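PDB 3FGY: uncharacterized NTF2-like protein from Burkholderia xenovorans LB400, which is of unknown function but has an NTF2-like, SnoaL-type fold whose curved sheet and helices probably enclose a pocket for a small molecule. Local coordinates for residues E32-I37 and T115-Y120; M64-Y69 and R91-N96; V82-F87 and F105-R110; R97-D102 and L124-A129. All coordinates share one frame; numbering follows the deposited sequence.

Contact 1. Residues E32-I37 and T115-Y120; sequences EDIEWI and TSIREY
Glu-35, Trp-36 and Ile-37 pair with Ser-116, Ile-117 and Arg-118, a parallel strand pair in the mixed sheet of the NTF2-like fold, joined by four backbone hydrogen bonds. Ile-117 takes part in two: its N gives to Glu-35 O at 2.8 Å, and its O receives Ile-37 N at 2.9 Å. Glu-119 N reaches Ile-37 O, while Glu-35 N binds Thr-115 O at 3.2 Å. A water gives hydrogen bonds to both Asp-33 O and Thr-115 O. Thr-115 and Ser-116 both face Thr-108, making a classic beta bulge.

One polar side-chain bond crosses the contact. Trp-36 NE1 donates to Glu-119 OE2 at 2.8 Å; the oxygen lies near the plane of the indole and is met on its anti side, with ring and carboxylate turned 49° apart.

Contacts of carbon with flat groups fall on both faces of the sheet. Over the indole, Ile-117 CG2 sits 3.8 Å from the centroid of the Trp-36 five-membered ring, a CH-pi contact, and Ile-117 CD1 covers the same face nearer the rim. On the other face of the sheet, Ile-37 CG2 lies over the rim of the Arg-118 guanidinium in one of the arginine's two conformers.

Phe-14 and Met-18 of helix 5-20 and Leu-54, Leu-57 and Leu-58 of helix 50-64 pack around Trp-36 and Ile-117. The indole N-H thus holds OE2 of Glu-119, whose OE1 is hydrogen-bonded to an unidentified molecule, probably from the crystallisation liquor, consistent with Trp-36 orienting a pocket carboxylate from the second shell.

Contact 2. Residues M64-Y69 and R91-N96; sequences MVEISY and RVKSTN
Glu-66 meets two basic side chains that both bend to reach it: Arg-91 turns at chi3 (68°), which swings NE round toward the carboxylate, and Lys-93 runs extended until chi4 (-90°) folds NZ over. They stand at the open end of the beta hairpin formed by strands 65-78 and 81-92, where helix 50-64 passes directly into the outermost strand of the sheet.

Glu-66 and Arg-91 lie side by side and point the same way. Glu-66 OE1 receives Arg-91 NE at 3.1 Å on its syn side, tilted out of the carboxylate plane, and Arg-91 NH2 adds a weak bond. NE and NH2 thus share OE1, and with the carboxylate and guanidinium planes 58° apart there is no flat two-oxygen pairing. Lys-93 crosses Glu-66 at about a right angle and gives NZ to OE2 at 3.1 Å, on the anti lone pair. Each carboxylate oxygen answers a different cation, in a salt-bridge network on the protein surface.

Beneath it, Glu-66 and Arg-91 are an antiparallel hydrogen-bonded pair, with Glu-66 N to Arg-91 O at 2.8 Å and Arg-91 N to Glu-66 O at 2.9 Å. Val-65 and Val-92 form the adjacent non-hydrogen-bonded pair on the other face, where both side chains touch Phe-99 of strand 98-110.

At the helix end, the carbonyl of Met-64, a selenomethionine, has two donors: Lys-93 N binds Met-64 O at 3.0 Å, and a water gives to the same oxygen at 2.7 Å while accepting Ser-94 N at 2.9 Å.

Contact 3. Residues V82-F87 and F105-R110; sequences VLVVGF and FAITVR
Val-82 with Ile-107 and Val-84 with Phe-105 are antiparallel hydrogen-bonded pairs, closed by four backbone hydrogen bonds, among them Val-84 N to Phe-105 O at 2.8 Å, between strand segments whose directions differ by 158°. Between them, Leu-83 faces Ala-106 as a non-hydrogen-bonded pair, and Leu-83 CA comes within 3.3 Å of Phe-105 O in a CA-H...O contact.

The side chains divide between the two faces. On one, Ile-107 has CG1 anti to its carbonyl carbon (chi1 -56°) and carries CD1 onward in an extended chain (chi2 176°) to meet Val-84 CG2 at 4.1 Å. Ile-107 CB lies close to the facing backbone, 3.3 Å from Val-82 O. Val-82 CG2 touches Val-109 CG2 at 4.4 Å, and the Phe-105 ring leads away from Val-84, so that this pair meets through its CB atoms. On the other face, Leu-83 CD1 rests against the Ala-106 methyl, 3.8 Å from CB; the small alanine is covered by the end of the leucine.

The two faces have different neighbours. Helix 5-20 lies on the valine and isoleucine side, with Val-11 touching Val-82, Ile-107 and Val-109, while Phe-105 turns its ring toward Glu-119 of strand 113-120. Leu-83 faces the second subunit, where it packs on Leu-83 of that chain. These two strands of the hairpin 81-92 and 98-110 therefore join the helix-covered interior to the dimer interface.

Contact 4. Residues R97-D102 and L124-A129; sequences RTFEDD and LALARA
Phe-99 takes Leu-126, in one of the leucine's two conformers, on one face of its ring, with CD2 centred over it in a CH-pi contact 3.9 Å from the centroid and 13° off the normal. Ala-129 CB approaches the same ring obliquely, 4.1 Å from Phe-99 CD2. The other flat group, the guanidinium of Arg-97, is met at its edge by a backbone carbonyl: NH1 donates to Arg-128 O at 2.9 Å, nearly in line with the C=O bond.

This is helix-on-sheet packing: helix segment 124-129 runs antiparallel to strand 98-102, with segment axes 8.5 Å apart. The CB of Phe-99 points toward the helix, and chi1 (62°) sets CG between the backbone N and the carbonyl carbon. Through Leu-126 and Ala-129 the ring ties its own strand to the helix.

Arg-97 brings its charge to a carbonyl near the C-terminal end of the helix, an interaction that would probably suit the helix dipole. Arg-128 itself turns away to a salt bridge with Glu-41 of the second subunit.

Asp-101 crosses Leu-126 at about a right angle. Its OD1 accepts the backbone N of Asp-122, just before the helix, while an unidentified bound molecule lies about 3 Å from the side chain at nearest atoms. In the same leucine conformer, Asp-101 OD2 is 3.9 Å from Leu-126 CD1.

How the contacts relate
All four contacts reach one mixed, curved sheet, in which strand 34-38 is followed by 113-120, 98-110, 81-92 and 65-78. Contacts 1 and 3 are neighbours, centres 10 Å apart, joined by backbone bonds of Thr-108 to Thr-115 and Ser-116. Contacts 2 and 4 form a second pair, also with centres 10 Å apart, at the other end of the sheet, with centres more than 20 Å from those of the first pair. Along the chain, contacts 2 and 3 nest inside the loop closed by contact 1, while contact 4 crosses it by bringing in the helix after strand 113-120. Contacts 1, 3 and 4 touch the second subunit, so the sheet serves both the probable pocket and the dimer.

Contact 1. Residues E32-I37 and T115-Y120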
# COMPACT_ATOMS: atom_id res chain seq x y z
N GLU A 32 1.52 20.21 13.07
CA GLU A 32 2.57 21.13 12.65
C GLU A 32 3.82 20.38 12.17
O GLU A 32 4.53 20.84 11.29
CB GLU A 32 2.88 22.15 13.74
CG GLU A 32 1.80 23.23 13.86
N ASP A 33 4.06 19.20 12.72
CA ASP A 33 5.19 18.36 12.34
C ASP A 33 4.75 17.25 11.38
O ASP A 33 5.39 16.19 11.30
CB ASP A 33 5.84 17.75 13.60
CG ASP A 33 4.82 17.05 14.51
OD1 ASP A 33 3.60 17.28 14.34
OD2 ASP A 33 5.25 16.27 15.40
N ILE A 34 3.67 17.49 10.63
CA ILE A 34 3.15 16.48 9.69
C ILE A 34 4.26 16.01 8.75
O ILE A 34 5.04 16.80 8.27
CB ILE A 34 1.92 17.01 8.90
CG1 ILE A 34 1.34 15.91 8.01
CG2 ILE A 34 2.30 18.23 8.06
CD1 ILE A 34 -0.09 16.18 7.53
N GLU A 35 4.34 14.70 8.53
CA GLU A 35 5.30 14.07 7.65
C GLU A 35 4.53 13.32 6.58
O GLU A 35 3.65 12.54 6.94
CB GLU A 35 6.08 13.06 8.49
CG GLU A 35 7.08 12.25 7.76
CD GLU A 35 7.69 11.21 8.67
OE1 GLU A 35 7.07 10.13 8.86
OE2 GLU A 35 8.77 11.49 9.21
N TRP A 36 4.82 13.55 5.30
CA TRP A 36 4.15 12.85 4.20
C TRP A 36 5.22 12.27 3.30
O TRP A 36 5.97 12.99 2.61
CB TRP A 36 3.24 13.83 3.46
CG TRP A 36 2.35 13.33 2.36
CD1 TRP A 36 2.50 12.19 1.60
CD2 TRP A 36 1.19 13.99 1.87
NE1 TRP A 36 1.47 12.11 0.67
CE2 TRP A 36 0.66 13.19 0.81
CE3 TRP A 36 0.53 15.17 2.22
CZ2 TRP A 36 -0.47 13.56 0.12
CZ3 TRP A 36 -0.59 15.51 1.55
CH2 TRP A 36 -1.08 14.73 0.50
N ILE A 37 5.27 10.94 3.29
CA ILE A 37 6.29 10.19 2.59
C ILE A 37 5.75 9.63 1.28
O ILE A 37 4.72 8.93 1.28
CB ILE A 37 6.83 9.03 3.47
CG1 ILE A 37 7.39 9.55 4.82
CG2 ILE A 37 7.85 8.20 2.71
CD1 ILE A 37 7.80 8.44 5.78
N THR A 115 -0.85 13.26 11.47
CA THR A 115 0.55 13.42 11.85
C THR A 115 1.55 12.75 10.93
O THR A 115 2.66 13.25 10.77
CB THR A 115 0.78 12.92 13.31
OG1 THR A 115 0.65 11.49 13.38
CG2 THR A 115 -0.21 13.60 14.26
N SER A 116 1.19 11.61 10.34
CA SER A 116 2.09 10.89 9.42
C SER A 116 1.27 10.29 8.32
O SER A 116 0.18 9.75 8.57
CB SER A 116 2.82 9.75 10.14
OG SER A 116 3.62 10.26 11.20
N ILE A 117 1.80 10.40 7.10
CA ILE A 117 1.22 9.77 5.93
C ILE A 117 2.36 9.07 5.21
O ILE A 117 3.43 9.64 5.04
CB ILE A 117 0.63 10.84 4.97
CG1 ILE A 117 -0.46 11.65 5.66
CG2 ILE A 117 0.16 10.24 3.62
CD1 ILE A 117 -0.81 12.90 4.93
N ARG A 118 2.13 7.84 4.79
CA ARG A 118 3.04 7.17 3.88
C ARG A 118 2.21 6.59 2.74
O ARG A 118 1.25 5.88 3.00
CB ARG A 118 3.79 6.06 4.62
CG ARG A 118 5.04 5.67 3.92
CD ARG A 118 5.69 4.38 4.39
NE ARG A 118 6.54 4.03 3.27
CZ ARG A 118 7.79 4.42 3.10
NH1 ARG A 118 8.44 5.03 4.06
NH2 ARG A 118 8.42 4.14 1.97
N GLU A 119 2.57 6.91 1.49
CA GLU A 119 1.93 6.34 0.33
C GLU A 119 2.61 5.05 -0.14
O GLU A 119 3.85 4.93 -0.15
CB GLU A 119 1.93 7.32 -0.84
CG GLU A 119 1.40 8.69 -0.56
CD GLU A 119 1.21 9.52 -1.83
OE1 GLU A 119 1.36 8.96 -2.97
OE2 GLU A 119 0.93 10.73 -1.70
N TYR A 120 1.77 4.13 -0.61
CA TYR A 120 2.18 2.90 -1.25
C TYR A 120 1.50 2.95 -2.64
O TYR A 120 0.29 2.90 -2.73
CB TYR A 120 1.76 1.69 -0.45
CG TYR A 120 2.35 1.65 0.95
CD1 TYR A 120 1.79 2.42 1.97
CD2 TYR A 120 3.43 0.83 1.28
CE1 TYR A 120 2.29 2.38 3.27
CE2 TYR A 120 3.93 0.79 2.58
CZ TYR A 120 3.39 1.56 3.57
OH TYR A 120 3.85 1.52 4.88
O HOH W 1 4.87 13.52 12.21
O HOH W 2 5.06 9.27 7.56

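Contact 2. Residues M64-Y69 and R91-N96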
# COMPACT_ATOMS: atom_id res chain seq x y z
N MSE A 64 1.82 19.47 -12.06
CA MSE A 64 2.44 18.46 -12.90
C MSE A 64 1.60 17.26 -13.24
O MSE A 64 1.94 16.55 -14.17
CB MSE A 64 3.78 18.04 -12.32
CG MSE A 64 4.78 19.15 -12.45
SE MSE A 64 6.40 18.63 -11.66
CE MSE A 64 7.48 18.16 -13.24
N VAL A 65 0.46 17.08 -12.58
CA VAL A 65 -0.36 15.89 -12.84
C VAL A 65 -1.84 16.21 -12.75
O VAL A 65 -2.27 17.06 -11.95
CB VAL A 65 0.01 14.71 -11.92
CG1 VAL A 65 -0.43 14.94 -10.49
CG2 VAL A 65 -0.61 13.41 -12.44
N GLU A 66 -2.61 15.55 -13.62
CA GLU A 66 -4.06 15.55 -13.59
C GLU A 66 -4.43 14.20 -13.00
O GLU A 66 -3.95 13.17 -13.48
CB GLU A 66 -4.60 15.68 -15.01
CG GLU A 66 -4.33 17.04 -15.66
CD GLU A 66 -4.48 17.06 -17.17
OE1 GLU A 66 -4.86 16.03 -17.75
OE2 GLU A 66 -4.23 18.14 -17.79
N ILE A 67 -5.21 14.20 -11.92
CA ILE A 67 -5.55 12.97 -11.26
C ILE A 67 -7.06 12.88 -11.01
O ILE A 67 -7.72 13.88 -10.66
CB ILE A 67 -4.73 12.77 -9.96
CG1 ILE A 67 -4.92 11.35 -9.42
CG2 ILE A 67 -5.07 13.85 -8.93
CD1 ILE A 67 -3.99 10.99 -8.29
N SER A 68 -7.59 11.70 -11.25
CA SER A 68 -9.02 11.40 -11.11
C SER A 68 -9.18 10.17 -10.24
O SER A 68 -8.43 9.21 -10.39
CB SER A 68 -9.65 11.09 -12.47
OG SER A 68 -9.65 12.21 -13.33
N TYR A 69 -10.20 10.16 -9.40
CA TYR A 69 -10.53 9.01 -8.58
C TYR A 69 -11.92 8.56 -9.01
O TYR A 69 -12.91 9.25 -8.69
CB TYR A 69 -10.49 9.44 -7.09
CG TYR A 69 -9.21 10.17 -6.71
CD1 TYR A 69 -8.06 9.46 -6.33
CD2 TYR A 69 -9.13 11.56 -6.80
CE1 TYR A 69 -6.87 10.13 -6.00
CE2 TYR A 69 -7.95 12.25 -6.48
CZ TYR A 69 -6.82 11.53 -6.09
OH TYR A 69 -5.65 12.24 -5.77
N ARG A 91 -2.87 11.74 -15.76
CA ARG A 91 -2.06 12.14 -16.88
C ARG A 91 -1.00 13.13 -16.42
O ARG A 91 -1.29 14.05 -15.65
CB ARG A 91 -2.92 12.72 -17.98
CG ARG A 91 -2.15 13.04 -19.25
CD ARG A 91 -3.13 13.24 -20.41
NE ARG A 91 -3.93 14.46 -20.22
CZ ARG A 91 -4.93 14.86 -21.02
NH1 ARG A 91 -5.30 14.17 -22.10
NH2 ARG A 91 -5.57 15.98 -20.74
N VAL A 92 0.22 12.89 -16.85
CA VAL A 92 1.35 13.74 -16.52
C VAL A 92 1.40 14.88 -17.52
O VAL A 92 1.46 14.65 -18.73
CB VAL A 92 2.68 12.95 -16.49
CG1 VAL A 92 3.85 13.90 -16.21
CG2 VAL A 92 2.64 11.86 -15.44
N LYS A 93 1.34 16.11 -17.03
CA LYS A 93 1.20 17.25 -17.94
C LYS A 93 2.40 17.43 -18.88
O LYS A 93 2.22 17.74 -20.06
CB LYS A 93 0.89 18.53 -17.14
CG LYS A 93 -0.46 18.54 -16.42
CD LYS A 93 -0.75 19.96 -15.89
CE LYS A 93 -2.04 20.09 -15.06
NZ LYS A 93 -3.30 20.44 -15.87
N SER A 94 3.63 17.23 -18.38
CA SER A 94 4.84 17.55 -19.15
C SER A 94 5.12 16.52 -20.23
O SER A 94 5.61 16.84 -21.31
CB SER A 94 6.06 17.64 -18.24
OG SER A 94 6.34 16.41 -17.62
N THR A 95 4.78 15.27 -19.95
CA THR A 95 5.03 14.20 -20.90
C THR A 95 3.78 13.77 -21.68
O THR A 95 3.91 13.03 -22.65
CB THR A 95 5.54 12.94 -20.17
OG1 THR A 95 4.50 12.47 -19.32
CG2 THR A 95 6.81 13.22 -19.36
N ASN A 96 2.59 14.15 -21.19
CA ASN A 96 1.28 13.73 -21.74
C ASN A 96 1.03 12.22 -21.57
O ASN A 96 0.09 11.67 -22.15
CB ASN A 96 1.12 14.14 -23.22
CG ASN A 96 -0.34 14.37 -23.62
OD1 ASN A 96 -1.19 14.65 -22.77
ND2 ASN A 96 -0.64 14.26 -24.92
O HOH W 3 4.11 17.39 -15.54

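Contact 3. Residues V82-F87 and F105-R110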
# COMPACT_ATOMS: atom_id res chain seq x y z
N VAL A 82 -5.44 5.02 10.17
CA VAL A 82 -6.45 4.99 9.13
C VAL A 82 -5.70 4.70 7.83
O VAL A 82 -4.83 5.46 7.43
CB VAL A 82 -7.22 6.34 9.02
CG1 VAL A 82 -8.29 6.24 7.98
CG2 VAL A 82 -7.84 6.70 10.36
N LEU A 83 -5.98 3.55 7.23
CA LEU A 83 -5.43 3.24 5.93
C LEU A 83 -6.52 3.48 4.91
O LEU A 83 -7.65 2.99 5.04
CB LEU A 83 -4.91 1.81 5.91
CG LEU A 83 -3.44 1.71 6.33
CD1 LEU A 83 -3.15 2.25 7.74
CD2 LEU A 83 -2.95 0.26 6.12
N VAL A 84 -6.18 4.28 3.90
CA VAL A 84 -7.10 4.66 2.84
C VAL A 84 -6.69 3.90 1.58
O VAL A 84 -5.54 4.02 1.13
CB VAL A 84 -7.09 6.19 2.59
CG1 VAL A 84 -8.20 6.54 1.61
CG2 VAL A 84 -7.29 6.97 3.92
N VAL A 85 -7.61 3.11 1.03
CA VAL A 85 -7.35 2.22 -0.09
C VAL A 85 -8.12 2.73 -1.30
O VAL A 85 -9.33 2.89 -1.24
CB VAL A 85 -7.79 0.77 0.23
CG1 VAL A 85 -7.40 -0.17 -0.91
CG2 VAL A 85 -7.15 0.33 1.58
N GLY A 86 -7.41 3.01 -2.39
CA GLY A 86 -8.09 3.58 -3.54
C GLY A 86 -7.43 3.33 -4.86
O GLY A 86 -6.47 2.56 -4.96
N PHE A 87 -7.96 3.98 -5.87
CA PHE A 87 -7.53 3.79 -7.25
C PHE A 87 -7.66 5.12 -7.96
O PHE A 87 -8.63 5.86 -7.75
CB PHE A 87 -8.35 2.68 -7.92
CG PHE A 87 -8.09 2.53 -9.39
CD1 PHE A 87 -7.04 1.75 -9.86
CD2 PHE A 87 -8.90 3.16 -10.31
CE1 PHE A 87 -6.81 1.62 -11.24
CE2 PHE A 87 -8.68 3.04 -11.65
CZ PHE A 87 -7.63 2.27 -12.12
N PHE A 105 -2.86 4.92 1.27
CA PHE A 105 -2.29 5.97 2.11
C PHE A 105 -2.43 5.48 3.55
O PHE A 105 -3.54 5.23 4.01
CB PHE A 105 -3.03 7.31 1.96
CG PHE A 105 -2.67 8.07 0.72
CD1 PHE A 105 -2.32 7.41 -0.47
CD2 PHE A 105 -2.66 9.45 0.73
CE1 PHE A 105 -2.01 8.13 -1.63
CE2 PHE A 105 -2.35 10.16 -0.42
CZ PHE A 105 -2.04 9.50 -1.60
N ALA A 106 -1.32 5.29 4.22
CA ALA A 106 -1.31 4.81 5.61
C ALA A 106 -1.10 6.04 6.47
O ALA A 106 -0.06 6.71 6.40
CB ALA A 106 -0.20 3.80 5.84
N ILE A 107 -2.12 6.34 7.25
CA ILE A 107 -2.20 7.58 8.01
C ILE A 107 -2.23 7.29 9.51
O ILE A 107 -2.88 6.34 9.95
CB ILE A 107 -3.40 8.44 7.56
CG1 ILE A 107 -3.32 8.71 6.05
CG2 ILE A 107 -3.46 9.74 8.34
CD1 ILE A 107 -4.47 9.45 5.48
N THR A 108 -1.53 8.13 10.27
CA THR A 108 -1.58 8.14 11.73
C THR A 108 -2.20 9.47 12.16
O THR A 108 -1.79 10.53 11.67
CB THR A 108 -0.19 7.98 12.36
OG1 THR A 108 0.42 6.77 11.88
CG2 THR A 108 -0.29 7.95 13.90
N VAL A 109 -3.21 9.38 13.02
CA VAL A 109 -3.89 10.55 13.57
C VAL A 109 -3.63 10.56 15.06
O VAL A 109 -3.81 9.54 15.73
CB VAL A 109 -5.39 10.47 13.36
CG1 VAL A 109 -6.10 11.70 14.01
CG2 VAL A 109 -5.73 10.28 11.88
N ARG A 110 -3.19 11.71 15.56
CA ARG A 110 -2.98 11.94 17.00
C ARG A 110 -3.46 13.34 17.37
O ARG A 110 -3.26 14.29 16.61
CB ARG A 110 -1.50 11.83 17.34
CG ARG A 110 -0.94 10.44 17.24
CD ARG A 110 0.56 10.43 17.41
NE ARG A 110 1.07 9.07 17.39
CZ ARG A 110 2.31 8.74 17.04
NH1 ARG A 110 3.20 9.66 16.70
NH2 ARG A 110 2.67 7.46 17.04

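Contact 4. Residues R97-D102 and L124-A129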
# COMPACT_ATOMS: atom_id res chain seq x y z
N ARG A 97 1.81 11.56 -20.72
CA ARG A 97 1.66 10.11 -20.52
C ARG A 97 0.62 9.81 -19.47
O ARG A 97 0.52 10.50 -18.48
CB ARG A 97 3.00 9.47 -20.17
CG ARG A 97 4.00 9.54 -21.23
CD ARG A 97 5.34 9.05 -20.78
NE ARG A 97 6.32 9.20 -21.85
CZ ARG A 97 7.63 9.05 -21.71
NH1 ARG A 97 8.14 8.72 -20.51
NH2 ARG A 97 8.43 9.28 -22.75
N THR A 98 -0.17 8.78 -19.70
CA THR A 98 -1.27 8.42 -18.81
C THR A 98 -0.86 7.27 -17.85
O THR A 98 0.10 6.54 -18.13
CB THR A 98 -2.54 8.07 -19.62
OG1 THR A 98 -2.32 6.87 -20.40
CG2 THR A 98 -2.96 9.23 -20.56
N PHE A 99 -1.57 7.10 -16.74
CA PHE A 99 -1.33 5.99 -15.85
C PHE A 99 -2.57 5.68 -15.06
O PHE A 99 -3.51 6.47 -14.99
CB PHE A 99 -0.18 6.30 -14.89
CG PHE A 99 -0.44 7.47 -13.99
CD1 PHE A 99 -1.05 7.29 -12.76
CD2 PHE A 99 -0.10 8.74 -14.40
CE1 PHE A 99 -1.31 8.37 -11.93
CE2 PHE A 99 -0.33 9.82 -13.57
CZ PHE A 99 -0.95 9.64 -12.35
N GLU A 100 -2.54 4.48 -14.46
CA GLU A 100 -3.52 4.11 -13.46
C GLU A 100 -2.70 3.67 -12.23
O GLU A 100 -1.52 3.28 -12.35
CB GLU A 100 -4.57 3.12 -14.04
CG GLU A 100 -5.15 3.68 -15.38
CD GLU A 100 -6.49 3.11 -15.93
OE1 GLU A 100 -6.86 1.95 -15.68
OE2 GLU A 100 -7.17 3.86 -16.67
N ASP A 101 -3.26 3.81 -11.04
CA ASP A 101 -2.49 3.58 -9.80
C ASP A 101 -3.45 3.02 -8.78
O ASP A 101 -4.44 3.68 -8.47
CB ASP A 101 -1.88 4.91 -9.28
CG ASP A 101 -0.83 4.70 -8.15
OD1 ASP A 101 -0.23 3.62 -8.08
OD2 ASP A 101 -0.61 5.64 -7.33
N ASP A 102 -3.20 1.80 -8.33
CA ASP A 102 -3.81 1.26 -7.10
C ASP A 102 -2.92 1.67 -5.95
O ASP A 102 -1.71 1.42 -5.95
CB ASP A 102 -3.97 -0.26 -7.13
CG ASP A 102 -5.21 -0.67 -7.89
OD1 ASP A 102 -6.29 -0.70 -7.29
OD2 ASP A 102 -5.09 -0.94 -9.09
N LEU A 124 6.96 2.16 -10.29
CA LEU A 124 7.43 1.91 -11.67
C LEU A 124 6.57 2.67 -12.68
O LEU A 124 7.07 3.33 -13.56
CB LEU A 124 7.40 0.41 -11.96
CG LEU A 124 7.85 0.02 -13.37
CD1 LEU A 124 9.25 0.57 -13.71
CD2 LEU A 124 7.78 -1.47 -13.57
N ALA A 125 5.25 2.59 -12.53
CA ALA A 125 4.35 3.28 -13.45
C ALA A 125 4.58 4.80 -13.41
O ALA A 125 4.61 5.47 -14.45
CB ALA A 125 2.88 2.95 -13.08
N LEU A 126 4.71 5.36 -12.22
CA LEU A 126 4.84 6.80 -12.09
C LEU A 126 6.20 7.29 -12.58
O LEU A 126 6.30 8.38 -13.16
CB LEU A 126 4.54 7.24 -10.66
CG LEU A 126 3.04 7.23 -10.36
CD1 LEU A 126 2.76 6.97 -8.88
CD2 LEU A 126 2.43 8.53 -10.82
N ALA A 127 7.24 6.48 -12.38
CA ALA A 127 8.57 6.80 -12.94
C ALA A 127 8.48 6.83 -14.47
O ALA A 127 8.95 7.78 -15.11
CB ALA A 127 9.65 5.81 -12.46
N ARG A 128 7.88 5.80 -15.07
CA ARG A 128 7.74 5.75 -16.51
C ARG A 128 6.97 6.95 -17.03
O ARG A 128 7.37 7.58 -18.00
CB ARG A 128 7.08 4.45 -16.92
CG ARG A 128 7.99 3.29 -16.82
CD ARG A 128 7.26 2.02 -17.01
NE ARG A 128 8.16 0.90 -17.28
CZ ARG A 128 7.77 -0.38 -17.31
NH1 ARG A 128 6.50 -0.73 -17.06
NH2 ARG A 128 8.65 -1.30 -17.60
N ALA A 129 5.84 7.24 -16.40
CA ALA A 129 4.92 8.29 -16.88
C ALA A 129 5.57 9.67 -16.79
O ALA A 129 5.25 10.55 -17.59
CB ALA A 129 3.61 8.25 -16.12